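Local coordinates for protein cytochrome c-554 (Nitrosomonas europaea, PDB 1FT5) that carries electrons in ammonia oxidation as a periplasmic multiheme cytochrome, accepting them directly from hydroxylamine oxidoreductase through covalently bound hemes, at residues Asn97-His102 against Asp120-Gln126; Asp127-Glu131 against Glu191-Lys195. All coordinates share one frame; numbering follows the deposited sequence.

Contact 1: residues Asn97-His102 against Asp120-Gln126. With HEM (protoporphyrin IX containing Fe), chain E.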
loop_
_atom_site.group_PDB
_atom_site.type_symbol
_atom_site.label_atom_id
_atom_site.label_comp_id
_atom_site.label_asym_id
_atom_site.label_seq_id
_atom_site.Cartn_x
_atom_site.Cartn_y
_atom_site.Cartn_z
ATOM N N ASN A 97 9.811 -0.012 -12.541
ATOM C CA ASN A 97 11.233 0.257 -12.705
ATOM C C ASN A 97 12.085 -0.322 -11.590
ATOM O O ASN A 97 13.206 -0.761 -11.838
ATOM C CB ASN A 97 11.509 1.748 -12.829
ATOM C CG ASN A 97 10.909 2.340 -14.127
ATOM O OD1 ASN A 97 10.577 1.599 -15.045
ATOM N ND2 ASN A 97 10.756 3.648 -14.162
ATOM N N PHE A 98 11.575 -0.368 -10.368
ATOM C CA PHE A 98 12.446 -0.882 -9.320
ATOM C C PHE A 98 12.415 -2.366 -9.129
ATOM O O PHE A 98 13.402 -2.916 -8.595
ATOM C CB PHE A 98 12.243 -0.099 -7.964
ATOM C CG PHE A 98 10.951 -0.403 -7.175
ATOM C CD1 PHE A 98 10.715 -1.671 -6.618
ATOM C CD2 PHE A 98 9.991 0.621 -6.900
ATOM C CE1 PHE A 98 9.622 -1.965 -5.824
ATOM C CE2 PHE A 98 8.866 0.323 -6.083
ATOM C CZ PHE A 98 8.679 -0.940 -5.552
ATOM N N ARG A 99 11.363 -3.047 -9.570
ATOM C CA ARG A 99 11.232 -4.467 -9.328
ATOM C C ARG A 99 12.357 -5.272 -9.967
ATOM O O ARG A 99 12.791 -6.265 -9.390
ATOM C CB ARG A 99 9.890 -4.978 -9.798
ATOM C CG ARG A 99 9.719 -5.008 -11.283
ATOM C CD ARG A 99 8.708 -6.089 -11.623
ATOM N NE ARG A 99 8.112 -5.864 -12.927
ATOM C CZ ARG A 99 8.602 -6.372 -14.047
ATOM N NH1 ARG A 99 9.701 -7.135 -13.989
ATOM N NH2 ARG A 99 8.035 -6.088 -15.214
ATOM N N GLY A 100 12.825 -4.811 -11.127
ATOM C CA GLY A 100 13.927 -5.511 -11.807
ATOM C C GLY A 100 15.223 -5.365 -11.025
ATOM O O GLY A 100 16.092 -6.285 -11.119
ATOM N N ASP A 101 15.417 -4.239 -10.313
ATOM C CA ASP A 101 16.593 -4.003 -9.457
ATOM C C ASP A 101 16.500 -4.968 -8.235
ATOM O O ASP A 101 17.539 -5.410 -7.711
ATOM C CB ASP A 101 16.662 -2.571 -8.909
ATOM C CG ASP A 101 17.333 -1.583 -9.846
ATOM O OD1 ASP A 101 17.008 -1.613 -11.025
ATOM O OD2 ASP A 101 18.181 -0.766 -9.381
ATOM N N HIS A 102 15.290 -5.274 -7.735
ATOM C CA HIS A 102 15.207 -6.241 -6.594
ATOM C C HIS A 102 15.740 -7.594 -7.082
ATOM O O HIS A 102 16.484 -8.270 -6.346
ATOM C CB HIS A 102 13.784 -6.426 -6.058
ATOM C CG HIS A 102 13.306 -5.220 -5.321
ATOM N ND1 HIS A 102 12.298 -5.270 -4.357
ATOM C CD2 HIS A 102 13.713 -3.939 -5.494
ATOM C CE1 HIS A 102 12.145 -3.989 -3.991
ATOM N NE2 HIS A 102 12.956 -3.157 -4.635
ATOM N N ASP A 120 19.535 3.857 -5.072
ATOM C CA ASP A 120 19.284 3.371 -6.420
ATOM C C ASP A 120 17.814 3.023 -6.585
ATOM O O ASP A 120 17.247 3.246 -7.646
ATOM C CB ASP A 120 20.106 2.100 -6.751
ATOM C CG ASP A 120 21.589 2.372 -6.953
ATOM O OD1 ASP A 120 22.290 1.424 -7.355
ATOM O OD2 ASP A 120 22.046 3.482 -6.727
ATOM N N LEU A 121 17.197 2.433 -5.554
ATOM C CA LEU A 121 15.769 2.081 -5.612
ATOM C C LEU A 121 14.894 3.318 -5.519
ATOM O O LEU A 121 13.866 3.388 -6.216
ATOM C CB LEU A 121 15.383 1.145 -4.456
ATOM C CG LEU A 121 16.182 -0.171 -4.409
ATOM C CD1 LEU A 121 15.761 -0.873 -3.161
ATOM C CD2 LEU A 121 15.888 -1.037 -5.621
ATOM N N ALA A 122 15.271 4.282 -4.684
ATOM C CA ALA A 122 14.449 5.498 -4.554
ATOM C C ALA A 122 14.440 6.238 -5.904
ATOM O O ALA A 122 13.411 6.801 -6.285
ATOM C CB ALA A 122 14.986 6.398 -3.482
ATOM N N LYS A 123 15.568 6.184 -6.625
ATOM C CA LYS A 123 15.648 6.859 -7.920
ATOM C C LYS A 123 14.681 6.245 -8.916
ATOM O O LYS A 123 14.206 6.951 -9.821
ATOM C CB LYS A 123 17.092 6.828 -8.467
ATOM C CG LYS A 123 18.006 7.794 -7.740
ATOM C CD LYS A 123 19.367 7.902 -8.439
ATOM C CE LYS A 123 19.197 8.242 -9.935
ATOM N NZ LYS A 123 20.232 9.212 -10.500
ATOM N N LYS A 124 14.352 4.960 -8.731
ATOM C CA LYS A 124 13.477 4.237 -9.609
ATOM C C LYS A 124 12.034 4.208 -9.110
ATOM O O LYS A 124 11.231 3.468 -9.618
ATOM C CB LYS A 124 14.010 2.824 -9.845
ATOM C CG LYS A 124 15.292 2.849 -10.722
ATOM C CD LYS A 124 15.533 1.545 -11.411
ATOM C CE LYS A 124 16.741 1.692 -12.308
ATOM N NZ LYS A 124 17.316 0.404 -12.759
ATOM N N GLY A 125 11.745 5.058 -8.115
ATOM C CA GLY A 125 10.397 5.211 -7.626
ATOM C C GLY A 125 10.007 4.531 -6.315
ATOM O O GLY A 125 8.864 4.682 -5.856
ATOM N N GLN A 126 10.917 3.786 -5.704
ATOM C CA GLN A 126 10.472 3.092 -4.479
ATOM C C GLN A 126 10.350 4.102 -3.347
ATOM O O GLN A 126 11.134 5.028 -3.205
ATOM C CB GLN A 126 11.459 1.942 -4.116
ATOM C CG GLN A 126 10.929 1.108 -2.925
ATOM C CD GLN A 126 11.614 -0.222 -2.769
ATOM O OE1 GLN A 126 12.371 -0.631 -3.697
ATOM N NE2 GLN A 126 11.373 -0.913 -1.699
HETATM C CHA HEM E . 13.557 -6.236 -0.839
HETATM C CHB HEM E . 9.146 -4.602 -1.965
HETATM C CHC HEM E . 9.346 -7.100 -6.141
HETATM C CHD HEM E . 13.294 -9.472 -4.445
HETATM C C1A HEM E . 12.360 -5.531 -0.809
HETATM C C2A HEM E . 12.002 -4.568 0.220
HETATM C C3A HEM E . 10.717 -4.167 -0.081
HETATM C C4A HEM E . 10.353 -4.824 -1.285
HETATM C CMA HEM E . 9.822 -3.164 0.673
HETATM C CAA HEM E . 12.869 -4.115 1.357
HETATM C CBA HEM E . 13.809 -2.985 0.922
HETATM C CGA HEM E . 14.571 -2.342 2.057
HETATM O O1A HEM E . 15.554 -3.026 2.560
HETATM O O2A HEM E . 14.278 -1.184 2.472
HETATM C C1B HEM E . 8.841 -5.164 -3.194
HETATM C C2B HEM E . 7.705 -4.793 -3.955
HETATM C C3B HEM E . 7.793 -5.402 -5.188
HETATM C C4B HEM E . 8.994 -6.204 -5.148
HETATM C CMB HEM E . 6.569 -3.846 -3.485
HETATM C CAB HEM E . 6.812 -5.304 -6.396
HETATM C CBB HEM E . 6.887 -3.969 -7.162
HETATM C C1C HEM E . 10.399 -7.994 -5.995
HETATM C C2C HEM E . 10.659 -9.075 -6.949
HETATM C C3C HEM E . 11.701 -9.779 -6.402
HETATM C C4C HEM E . 12.135 -9.124 -5.224
HETATM C CMC HEM E . 9.876 -9.384 -8.247
HETATM C CAC HEM E . 12.265 -11.120 -6.912
HETATM C CBC HEM E . 12.884 -11.241 -8.284
HETATM C C1D HEM E . 13.729 -8.723 -3.351
HETATM C C2D HEM E . 14.933 -8.968 -2.645
HETATM C C3D HEM E . 15.026 -8.047 -1.673
HETATM C C4D HEM E . 13.861 -7.215 -1.769
HETATM C CMD HEM E . 15.940 -10.125 -2.994
HETATM C CAD HEM E . 16.068 -8.057 -0.598
HETATM C CBD HEM E . 15.738 -8.951 0.570
HETATM C CGD HEM E . 16.709 -8.998 1.753
HETATM O O1D HEM E . 16.660 -10.066 2.404
HETATM O O2D HEM E . 17.395 -8.016 2.025
HETATM N NA HEM E . 11.341 -5.686 -1.733
HETATM N NB HEM E . 9.654 -6.045 -3.916
HETATM N NC HEM E . 11.303 -8.024 -4.929
HETATM N ND HEM E . 13.100 -7.613 -2.800
HETATM FE FE HEM E . 11.382 -6.843 -3.350
HETATM O O HOH W 1 14.598 -0.851 -14.094
HETATM O O HOH W 2 9.401 1.550 -10.074
HETATM O O HOH W 3 21.222 -0.658 -8.704
#
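The axial-ligand site of heme 1 is built here, where Gln-126 meets the edge of the iron-binding imidazole of His-102. His-102 coordinates through ND1, 2.1 Å from the heme FE, which leaves NE2 to donate to Gln-126 OE1 at 2.8 Å. The oxygen lies in the imidazole plane, while the bond meets the carbonyl at 132°, tilted from the carbonyl plane; such a bond probably helps to fix the ring's rotation and would probably make the imidazole a stronger donor to iron. The amide arrives from an extended side chain whose CG is anti to the backbone N (chi1 -174°), and on the way Gln-126 CB passes over a face of Phe-98, a CH-pi contact 3.8 Å from the ring centroid. An alanine in place of Phe-98 is likely to open a gap beneath the Gln-126 chain and leave its amide freer to turn away from His-102. Leu-121 CD2 adds an apolar contact at the imidazole edge, 3.6 Å from His-102 CD2. Farther out, Lys-124 NZ meets Asp-101 OD1 on its syn side at 2.7 Å, a salt bridge, and a water joins Phe-98 N to Lys-124 O. Gly-125, with positive phi, is the C-prime residue of a Schellman motif ending helix 118-123. That helix end thus packs against helix 99-112, with His-15 supplying the second axial ligand and Phe-188 of strand 188-189 meeting the His-102 ring.

Contact 2: residues Asp127-Glu131 against Glu191-Lys195. With HEM (protoporphyrin IX containing Fe), chain G.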
loop_
_atom_site.group_PDB
_atom_site.type_symbol
_atom_site.label_atom_id
_atom_site.label_comp_id
_atom_site.label_asym_id
_atom_site.label_seq_id
_atom_site.Cartn_x
_atom_site.Cartn_y
_atom_site.Cartn_z
ATOM N N ASP A 127 9.325 3.873 -2.495
ATOM C CA ASP A 127 9.044 4.758 -1.370
ATOM C C ASP A 127 9.571 4.128 -0.083
ATOM O O ASP A 127 9.270 2.960 0.158
ATOM C CB ASP A 127 7.514 4.881 -1.246
ATOM C CG ASP A 127 7.093 6.059 -0.439
ATOM O OD1 ASP A 127 7.757 6.499 0.513
ATOM O OD2 ASP A 127 6.023 6.585 -0.751
ATOM N N PHE A 128 10.392 4.895 0.641
ATOM C CA PHE A 128 10.892 4.460 1.937
ATOM C C PHE A 128 10.414 5.352 3.048
ATOM O O PHE A 128 10.967 5.289 4.142
ATOM C CB PHE A 128 12.429 4.464 1.913
ATOM C CG PHE A 128 12.977 3.524 0.886
ATOM C CD1 PHE A 128 13.134 2.180 1.199
ATOM C CD2 PHE A 128 13.314 3.970 -0.406
ATOM C CE1 PHE A 128 13.614 1.268 0.262
ATOM C CE2 PHE A 128 13.812 3.053 -1.376
ATOM C CZ PHE A 128 13.962 1.692 -1.044
ATOM N N HIS A 129 9.378 6.182 2.799
ATOM C CA HIS A 129 8.924 7.124 3.795
ATOM C C HIS A 129 7.440 6.891 4.084
ATOM O O HIS A 129 7.011 6.992 5.251
ATOM C CB HIS A 129 9.142 8.533 3.254
ATOM C CG HIS A 129 8.941 9.611 4.263
ATOM N ND1 HIS A 129 7.713 10.208 4.491
ATOM C CD2 HIS A 129 9.810 10.175 5.142
ATOM C CE1 HIS A 129 7.837 11.086 5.471
ATOM N NE2 HIS A 129 9.097 11.082 5.886
ATOM N N PHE A 130 6.677 6.628 3.021
ATOM C CA PHE A 130 5.257 6.259 3.116
ATOM C C PHE A 130 4.167 7.265 3.549
ATOM O O PHE A 130 3.031 7.135 3.090
ATOM C CB PHE A 130 5.065 5.051 4.098
ATOM C CG PHE A 130 5.975 3.867 3.813
ATOM C CD1 PHE A 130 7.155 3.652 4.581
ATOM C CD2 PHE A 130 5.709 3.024 2.766
ATOM C CE1 PHE A 130 8.041 2.591 4.265
ATOM C CE2 PHE A 130 6.601 1.950 2.441
ATOM C CZ PHE A 130 7.735 1.740 3.170
ATOM N N GLU A 131 4.518 8.207 4.404
ATOM C CA GLU A 131 3.525 9.102 4.976
ATOM C C GLU A 131 2.635 9.800 3.989
ATOM O O GLU A 131 1.413 9.773 4.192
ATOM C CB GLU A 131 4.151 10.128 5.911
ATOM C CG GLU A 131 3.071 10.804 6.722
ATOM C CD GLU A 131 3.589 11.621 7.886
ATOM O OE1 GLU A 131 4.824 11.676 8.138
ATOM O OE2 GLU A 131 2.719 12.229 8.560
ATOM N N GLU A 191 20.622 5.192 3.078
ATOM C CA GLU A 191 19.455 6.055 2.909
ATOM C C GLU A 191 18.999 6.216 1.471
ATOM O O GLU A 191 19.767 6.023 0.528
ATOM C CB GLU A 191 19.785 7.426 3.473
ATOM C CG GLU A 191 20.060 7.422 4.957
ATOM C CD GLU A 191 18.804 7.220 5.795
ATOM O OE1 GLU A 191 17.704 7.575 5.339
ATOM O OE2 GLU A 191 18.942 6.716 6.924
ATOM N N PRO A 192 17.722 6.547 1.262
ATOM C CA PRO A 192 16.700 6.774 2.290
ATOM C C PRO A 192 16.202 5.475 2.897
ATOM O O PRO A 192 15.842 4.524 2.211
ATOM C CB PRO A 192 15.604 7.537 1.545
ATOM C CG PRO A 192 15.679 7.018 0.185
ATOM C CD PRO A 192 17.166 6.708 -0.088
ATOM N N LYS A 193 16.179 5.469 4.222
ATOM C CA LYS A 193 15.777 4.306 5.001
ATOM C C LYS A 193 14.587 4.717 5.877
ATOM O O LYS A 193 14.604 5.752 6.506
ATOM C CB LYS A 193 16.934 3.850 5.900
ATOM C CG LYS A 193 16.686 2.512 6.539
ATOM C CD LYS A 193 18.012 1.973 7.054
ATOM C CE LYS A 193 18.117 2.203 8.488
ATOM N NZ LYS A 193 19.199 1.309 9.063
ATOM N N PHE A 194 13.568 3.881 5.865
ATOM C CA PHE A 194 12.370 4.169 6.676
ATOM C C PHE A 194 12.772 4.304 8.141
ATOM O O PHE A 194 13.525 3.464 8.663
ATOM C CB PHE A 194 11.361 3.025 6.530
ATOM C CG PHE A 194 10.090 3.244 7.313
ATOM C CD1 PHE A 194 9.514 2.167 8.017
ATOM C CD2 PHE A 194 9.483 4.496 7.322
ATOM C CE1 PHE A 194 8.276 2.362 8.757
ATOM C CE2 PHE A 194 8.269 4.687 8.049
ATOM C CZ PHE A 194 7.699 3.627 8.741
ATOM N N LYS A 195 12.273 5.363 8.788
ATOM C CA LYS A 195 12.582 5.653 10.190
ATOM C C LYS A 195 12.357 4.552 11.164
ATOM O O LYS A 195 13.007 4.538 12.246
ATOM C CB LYS A 195 11.872 6.931 10.664
ATOM C CG LYS A 195 10.315 6.851 10.667
ATOM C CD LYS A 195 9.786 8.247 10.966
ATOM C CE LYS A 195 8.289 8.235 11.339
ATOM N NZ LYS A 195 7.806 9.651 11.620
HETATM C CHA HEM G . 7.952 -3.623 4.525
HETATM C CHB HEM G . 6.623 -6.456 0.784
HETATM C CHC HEM G . 2.192 -4.376 0.895
HETATM C CHD HEM G . 3.794 -1.172 4.168
HETATM C C1A HEM G . 7.933 -4.596 3.517
HETATM C C2A HEM G . 9.030 -5.462 3.223
HETATM C C3A HEM G . 8.680 -6.225 2.174
HETATM C C4A HEM G . 7.349 -5.866 1.804
HETATM C CMA HEM G . 9.513 -7.309 1.461
HETATM C CAA HEM G . 10.404 -5.500 3.985
HETATM C CBA HEM G . 10.438 -6.699 5.021
HETATM C CGA HEM G . 9.244 -6.683 6.012
HETATM O O1A HEM G . 9.091 -5.689 6.687
HETATM O O2A HEM G . 8.506 -7.665 6.046
HETATM C C1B HEM G . 5.275 -6.110 0.467
HETATM C C2B HEM G . 4.500 -6.788 -0.531
HETATM C C3B HEM G . 3.227 -6.243 -0.480
HETATM C C4B HEM G . 3.294 -5.233 0.569
HETATM C CMB HEM G . 5.020 -7.908 -1.435
HETATM C CAB HEM G . 1.982 -6.543 -1.256
HETATM C CBB HEM G . 1.516 -8.005 -1.053
HETATM C C1C HEM G . 2.300 -3.322 1.798
HETATM C C2C HEM G . 1.239 -2.399 2.008
HETATM C C3C HEM G . 1.683 -1.483 2.839
HETATM C C4C HEM G . 3.012 -1.838 3.239
HETATM C CMC HEM G . -0.157 -2.442 1.349
HETATM C CAC HEM G . 0.922 -0.204 3.307
HETATM C CBC HEM G . -0.479 -0.342 3.850
HETATM C C1D HEM G . 5.070 -1.584 4.589
HETATM C C2D HEM G . 5.856 -0.894 5.587
HETATM C C3D HEM G . 7.020 -1.632 5.715
HETATM C C4D HEM G . 6.908 -2.721 4.774
HETATM C CMD HEM G . 5.499 0.410 6.275
HETATM C CAD HEM G . 8.257 -1.280 6.529
HETATM C CBD HEM G . 9.340 -0.735 5.648
HETATM C CGD HEM G . 10.772 -0.866 6.202
HETATM O O1D HEM G . 11.680 -0.466 5.463
HETATM O O2D HEM G . 10.922 -1.355 7.320
HETATM N NA HEM G . 6.904 -4.854 2.648
HETATM N NB HEM G . 4.538 -5.131 1.147
HETATM N NC HEM G . 3.373 -2.991 2.553
HETATM N ND HEM G . 5.709 -2.727 4.072
HETATM FE FE HEM G . 5.127 -3.949 2.629
HETATM O O HOH W 4 12.653 7.791 4.907
HETATM O O HOH W 5 7.253 10.290 8.655
#
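An aromatic contact without a cross-segment hydrogen bond joins the loop after helix 118-123 (Phe-128, Phe-130) to the one after strand 188-189 (Pro-192, Phe-194), beside another heme, probably heme 3, since Phe-130 packs by its ligand His-92. Phe-130 turns its edge to the face of Phe-194 in a T-shaped pair: centroids are 5.0 Å apart and the planes stand at 85°. The heme methyl CMD sits 3.8 Å over one face of Phe-130, while Phe-194 lies at that ring's edge. With CG anti to the backbone N (chi1 -179°), the Phe-194 ring lies beside Phe-128 O, while Phe-194 CA makes a CH...O contact with Phe-128 O at 3.1 Å. A water bridges Phe-128 O to Lys-193 O. Pro-192, which follows a cis peptide, sets its carbonyl oxygen over a face of Phe-128, 3.3 Å from CG; this buried oxygen has no hydrogen-bond partner in the model. The turn carrying the phenylalanines is held by Asp-127 OD1, which accepts from His-129 N and, at 2.7 Å, from Phe-130 N, an Asx motif. Phe-130 occupies the N-cap position of helix 131-138; Phe-168 of helix 168-171 touches both paired rings, and helix 118-123 meets Phe-128 and Pro-192.

From the N terminus, contact 1 comes first: it closes the loop from 97-102 to 120-126, a span of 17 intervening residues that is mostly helix, folding helix 118-123 back on helix 99-112. Contact 2 opens directly afterwards at Asp-127 and closes a much longer excursion, returning at 191-195 after 59 residues. The two loops follow in series and neither nest nor cross. Their centres are 13 Å apart, yet they touch: Leu-121 CB lies 3.7 Å from Phe-128 CZ, and Ala-122 CB lies 3.8 Å from Pro-192 CG. Helix 118-123 therefore links the heme 1 ligand site to the loop between strand 188-189 and helix 197-202.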